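Local coordinates for protein pseudoalteromonas arctica PAMC 21717 (Pseudoalteromonas arctica, PDB 5YL7) that probably cleaves peptide bonds as a cold-active, calcium-binding serine protease of the subtilase family, at residues D205-Y210 and S238-A243; V221-V224 and R230-Y233. All blocks are in the same frame, centred on the assembly; numbering follows the deposited sequence.

Contact 1 of 2, residues D205-Y210 and S238-A243; sequences DNSANY and SNIDVA. With CA (calcium ion), chain F.
Ser-207 and Asn-239 grip each other through two hydrogen bonds, and the Asn-239 side chain can be followed atom by atom. Its CB sets out toward the 205-210 segment, and chi1 of 71° places CG between the backbone N and the carbonyl carbon, with CG 3.5 Å from Ser-207 OG. At the first branch, Asn-239 OD1 accepts from Ser-207 OG at 2.7 Å; the donor lies above the carbonyl plane rather than on a lone pair. Asn-220 ND2 holds the same oxygen from outside the two segments. At the other branch, Asn-239 ND2 donates to Ser-207 O at 3.2 Å. The N-H...O angle of 159° is fairly straight and the acceptor lies near the plane of the amide, although the approach to the peptide carbonyl is from 60° above its plane. Bonds at both branches should hold the amide against flipping. Ile-240 adds an apolar touch, its CD1 lying 3.7 Å from Ser-207 CB. Beside this grip, water 1 donates to Asn-206 OD1 and accepts from Ser-238 N. That Asn-206 oxygen also accepts from Ala-208 N, closing an Asx turn at the start of the short 3-10 segment. Beyond Asn-239 the chain reaches the metal: Asn-239 O accepts from water 2 at 2.7 Å, and this water is itself a calcium ligand. Asp-241 binds the ion with both carboxylate oxygens, OD1 at 2.8 Å and OD2 at 2.4 Å. With Val-218 O, Glu-307 and five waters, it forms a hydrated calcium site beside strand 242-245, the outermost strand at this side of the parallel sheet in this subtilase.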
loop_
_atom_site.group_PDB
_atom_site.type_symbol
_atom_site.label_atom_id
_atom_site.label_comp_id
_atom_site.label_asym_id
_atom_site.label_seq_id
_atom_site.Cartn_x
_atom_site.Cartn_y
_atom_site.Cartn_z
ATOM N N ASP A 205 2.002 0.380 19.405
ATOM C CA ASP A 205 1.319 1.311 20.279
ATOM C C ASP A 205 -0.125 1.424 19.805
ATOM O O ASP A 205 -0.567 0.894 18.795
ATOM C CB ASP A 205 2.056 2.662 20.247
ATOM C CG ASP A 205 1.655 3.701 21.373
ATOM O OD1 ASP A 205 1.070 3.298 22.324
ATOM O OD2 ASP A 205 2.052 4.815 21.069
ATOM N N ASN A 206 -0.897 2.196 20.555
ATOM C CA ASN A 206 -2.335 2.439 20.265
ATOM C C ASN A 206 -2.510 3.247 19.004
ATOM O O ASN A 206 -2.075 4.384 18.794
ATOM C CB ASN A 206 -2.931 3.218 21.453
ATOM C CG ASN A 206 -4.392 3.523 21.361
ATOM O OD1 ASN A 206 -5.047 3.232 20.376
ATOM N ND2 ASN A 206 -4.913 4.178 22.445
ATOM N N SER A 207 -3.189 2.648 18.028
ATOM C CA SER A 207 -3.440 3.191 16.724
ATOM C C SER A 207 -4.307 4.413 16.720
ATOM O O SER A 207 -4.284 5.133 15.764
ATOM C CB SER A 207 -4.043 2.087 15.850
ATOM O OG SER A 207 -5.261 1.633 16.376
ATOM N N ALA A 208 -4.952 4.715 17.853
ATOM C CA ALA A 208 -5.692 5.995 17.999
ATOM C C ALA A 208 -4.810 7.153 17.797
ATOM O O ALA A 208 -5.257 8.243 17.399
ATOM C CB ALA A 208 -6.298 6.090 19.385
ATOM N N ASN A 209 -3.498 7.047 18.018
ATOM C CA ASN A 209 -2.626 8.164 18.027
ATOM C C ASN A 209 -1.646 8.292 16.917
ATOM O O ASN A 209 -0.656 9.008 16.959
ATOM C CB ASN A 209 -1.892 8.139 19.373
ATOM C CG ASN A 209 -2.900 8.286 20.535
ATOM O OD1 ASN A 209 -3.898 9.072 20.423
ATOM N ND2 ASN A 209 -2.694 7.515 21.545
ATOM N N TYR A 210 -2.006 7.683 15.783
ATOM C CA TYR A 210 -1.199 7.612 14.597
ATOM C C TYR A 210 -2.067 7.913 13.349
ATOM O O TYR A 210 -3.115 7.287 13.195
ATOM C CB TYR A 210 -0.447 6.283 14.462
ATOM C CG TYR A 210 0.523 6.087 15.595
ATOM C CD1 TYR A 210 1.781 6.685 15.563
ATOM C CD2 TYR A 210 0.144 5.534 16.769
ATOM C CE1 TYR A 210 2.607 6.568 16.677
ATOM C CE2 TYR A 210 0.971 5.440 17.912
ATOM C CZ TYR A 210 2.209 5.960 17.753
ATOM O OH TYR A 210 3.123 5.845 18.842
ATOM N N SER A 238 -8.784 0.164 18.805
ATOM C CA SER A 238 -10.134 0.095 18.349
ATOM C C SER A 238 -10.375 0.549 16.910
ATOM O O SER A 238 -11.277 0.007 16.274
ATOM C CB SER A 238 -11.040 0.980 19.275
ATOM O OG SER A 238 -10.858 0.641 20.629
ATOM N N ASN A 239 -9.541 1.431 16.395
ATOM C CA ASN A 239 -9.739 1.898 15.065
ATOM C C ASN A 239 -9.096 0.996 14.009
ATOM O O ASN A 239 -9.243 1.253 12.813
ATOM C CB ASN A 239 -9.301 3.340 14.868
ATOM C CG ASN A 239 -7.844 3.560 14.900
ATOM O OD1 ASN A 239 -7.052 2.603 14.653
ATOM N ND2 ASN A 239 -7.358 4.759 15.102
ATOM N N ILE A 240 -8.506 -0.122 14.377
ATOM C CA ILE A 240 -8.042 -1.107 13.342
ATOM C C ILE A 240 -9.301 -1.745 12.824
ATOM O O ILE A 240 -10.183 -2.227 13.594
ATOM C CB ILE A 240 -7.157 -2.177 13.965
ATOM C CG1 ILE A 240 -5.850 -1.544 14.580
ATOM C CG2 ILE A 240 -6.773 -3.193 12.889
ATOM C CD1 ILE A 240 -4.945 -0.855 13.707
ATOM N N ASP A 241 -9.402 -1.798 11.480
ATOM C CA ASP A 241 -10.527 -2.467 10.864
ATOM C C ASP A 241 -10.287 -3.897 10.600
ATOM O O ASP A 241 -11.144 -4.801 10.835
ATOM C CB ASP A 241 -10.858 -1.746 9.552
ATOM C CG ASP A 241 -11.330 -0.339 9.810
ATOM O OD1 ASP A 241 -12.375 -0.190 10.558
ATOM O OD2 ASP A 241 -10.771 0.667 9.322
ATOM N N VAL A 242 -9.110 -4.234 10.039
ATOM C CA VAL A 242 -8.688 -5.591 9.630
ATOM C C VAL A 242 -7.188 -5.713 9.783
ATOM O O VAL A 242 -6.491 -4.706 9.931
ATOM C CB VAL A 242 -9.068 -5.899 8.160
ATOM C CG1 VAL A 242 -10.582 -5.800 7.926
ATOM C CG2 VAL A 242 -8.329 -4.975 7.203
ATOM N N ALA A 243 -6.704 -6.954 9.718
ATOM C CA ALA A 243 -5.306 -7.221 9.625
ATOM C C ALA A 243 -4.953 -7.895 8.334
ATOM O O ALA A 243 -5.784 -8.571 7.730
ATOM C CB ALA A 243 -4.856 -8.077 10.790
HETATM CA CA CA F . -12.482 2.358 9.484
HETATM O O HOH W 1 -7.586 2.229 20.657
HETATM O O HOH W 2 -11.098 2.724 11.474
HETATM O O HOH W 3 -12.479 1.511 12.223
HETATM O O HOH W 4 -14.328 2.331 10.989
HETATM O O HOH W 5 -12.017 4.817 9.895
HETATM O O HOH W 6 -14.152 3.808 8.262
#

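Contact 2 of 2, residues V221-V224 and R230-Y233; sequences VASV and RAYY
Ala-231 and Ser-223 join the end of strand 219-224, part of the parallel seven-stranded sheet of the subtilase fold, to the loop that follows it. The evidence is a single beta bridge, with Val-224 CA and Arg-230 CA 4.4 Å apart, and one nearly linear backbone bond: Ala-231 N donates to Ser-223 O at 2.9 Å with an N-H...O angle of 168°. The side chains extend this link on the Ser-223 side. Ser-223 turns its OG anti to the backbone N (chi1 174°), which brings the hydroxyl to 3.5 Å from Ala-231 CB and to 2.8 Å from Tyr-233 OH, a distance suited to a hydrogen bond between the two hydroxyls. Tyr-233 meets the serine with the phenol end of its ring, CE1 lying 3.9 Å from Ser-223 CB. Its chi1 of 56° sets CG between the backbone N and the carbonyl carbon, and the hydroxyl end of the ring reaches Ser-223. The phenol oxygen is also hydrogen-bonded to Gly-247 O, so this side chain ties the loop to the strand and to the chain beyond strand 242-245. A phenylalanine here would probably leave Ser-223 OG and Gly-247 O without this shared hydroxyl partner and free the ring to shift. Thr-280 and Ala-283, at the start of helix 280-297, touch Ser-223 from outside. Arg-230 sends only its aliphatic root near the strand, CG standing 4.0 Å from Ser-223 O; the chain then bends at its third torsion, and NH1 is hydrogen-bonded to Ser-234 O and Asn-204 OD1. Within the loop the two tyrosines also meet, the edge of one ring over the face of the other: Tyr-233 CD2 sits 3.9 Å above the centre of the Tyr-232 ring.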
loop_
_atom_site.group_PDB
_atom_site.type_symbol
_atom_site.label_atom_id
_atom_site.label_comp_id
_atom_site.label_asym_id
_atom_site.label_seq_id
_atom_site.Cartn_x
_atom_site.Cartn_y
_atom_site.Cartn_z
ATOM N N VAL A 221 -5.268 -0.691 8.755
ATOM C CA VAL A 221 -4.789 -2.092 8.633
ATOM C C VAL A 221 -3.619 -2.336 9.581
ATOM O O VAL A 221 -2.574 -1.679 9.509
ATOM C CB VAL A 221 -4.339 -2.338 7.198
ATOM C CG1 VAL A 221 -3.858 -3.785 7.026
ATOM C CG2 VAL A 221 -5.471 -2.053 6.221
ATOM N N ALA A 222 -3.834 -3.357 10.439
ATOM C CA ALA A 222 -2.753 -3.910 11.312
ATOM C C ALA A 222 -2.038 -5.004 10.543
ATOM O O ALA A 222 -2.516 -5.594 9.583
ATOM C CB ALA A 222 -3.341 -4.434 12.601
ATOM N N SER A 223 -0.822 -5.342 11.011
ATOM C CA SER A 223 0.016 -6.323 10.385
ATOM C C SER A 223 0.132 -7.619 11.158
ATOM O O SER A 223 0.385 -7.531 12.407
ATOM C CB SER A 223 1.408 -5.781 10.222
ATOM O OG SER A 223 2.288 -6.793 9.728
ATOM N N VAL A 224 -0.029 -8.758 10.536
ATOM C CA VAL A 224 0.344 -10.063 11.065
ATOM C C VAL A 224 1.612 -10.522 10.447
ATOM O O VAL A 224 1.990 -10.220 9.306
ATOM C CB VAL A 224 -0.737 -11.124 10.972
ATOM C CG1 VAL A 224 -1.972 -10.725 11.783
ATOM C CG2 VAL A 224 -1.111 -11.433 9.541
ATOM N N ARG A 230 -0.150 -11.010 15.670
ATOM C CA ARG A 230 0.270 -9.637 15.464
ATOM C C ARG A 230 1.730 -9.523 15.224
ATOM O O ARG A 230 2.575 -10.056 15.987
ATOM C CB ARG A 230 -0.115 -8.745 16.696
ATOM C CG ARG A 230 0.054 -7.269 16.393
ATOM C CD ARG A 230 -0.536 -6.403 17.481
ATOM N NE ARG A 230 0.064 -6.602 18.795
ATOM C CZ ARG A 230 1.165 -6.065 19.250
ATOM N NH1 ARG A 230 1.888 -5.214 18.598
ATOM N NH2 ARG A 230 1.521 -6.373 20.546
ATOM N N ALA A 231 2.184 -8.840 14.191
ATOM C CA ALA A 231 3.607 -8.567 14.026
ATOM C C ALA A 231 4.068 -7.702 15.146
ATOM O O ALA A 231 3.364 -6.799 15.582
ATOM C CB ALA A 231 3.827 -7.875 12.653
ATOM N N TYR A 232 5.286 -7.963 15.657
ATOM C CA TYR A 232 5.717 -7.331 16.908
ATOM C C TYR A 232 5.622 -5.841 16.890
ATOM O O TYR A 232 5.385 -5.217 17.959
ATOM C CB TYR A 232 7.146 -7.763 17.256
ATOM C CG TYR A 232 8.189 -7.473 16.217
ATOM C CD1 TYR A 232 8.885 -6.285 16.176
ATOM C CD2 TYR A 232 8.517 -8.421 15.215
ATOM C CE1 TYR A 232 9.874 -6.044 15.262
ATOM C CE2 TYR A 232 9.488 -8.222 14.315
ATOM C CZ TYR A 232 10.190 -7.035 14.311
ATOM O OH TYR A 232 11.243 -6.760 13.420
ATOM N N TYR A 233 5.833 -5.167 15.778
ATOM C CA TYR A 233 5.845 -3.726 15.671
ATOM C C TYR A 233 4.434 -3.134 15.423
ATOM O O TYR A 233 4.342 -1.912 15.426
ATOM C CB TYR A 233 6.777 -3.290 14.515
ATOM C CG TYR A 233 6.378 -3.942 13.208
ATOM C CD1 TYR A 233 5.260 -3.509 12.512
ATOM C CD2 TYR A 233 7.023 -5.075 12.692
ATOM C CE1 TYR A 233 4.803 -4.183 11.393
ATOM C CE2 TYR A 233 6.590 -5.728 11.597
ATOM C CZ TYR A 233 5.448 -5.347 10.963
ATOM O OH TYR A 233 4.954 -5.991 9.845
#

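The two contacts have centres about 10 Å apart and share one sheet, since 221-224 and 242-243 lie on neighbouring parallel strands. Ala-222 is the residue through which they meet: its N lies 3.0 Å from Val-242 O, a probable hydrogen bond, and its CB packs 3.7 Å from Ile-240 CG2. Along the chain, the 221-224 and 230-233 segments both fall between the two segments of contact 1. The sites they approach differ. Contact 1 carries a calcium ligand, whereas the Tyr-233 side chain of contact 2 lies near, without touching, the probable catalytic triad of Ser-281, His-100 and Asp-41. The calcium ion bound by Asp-241 and Tyr-233 OH are 19.3 Å apart.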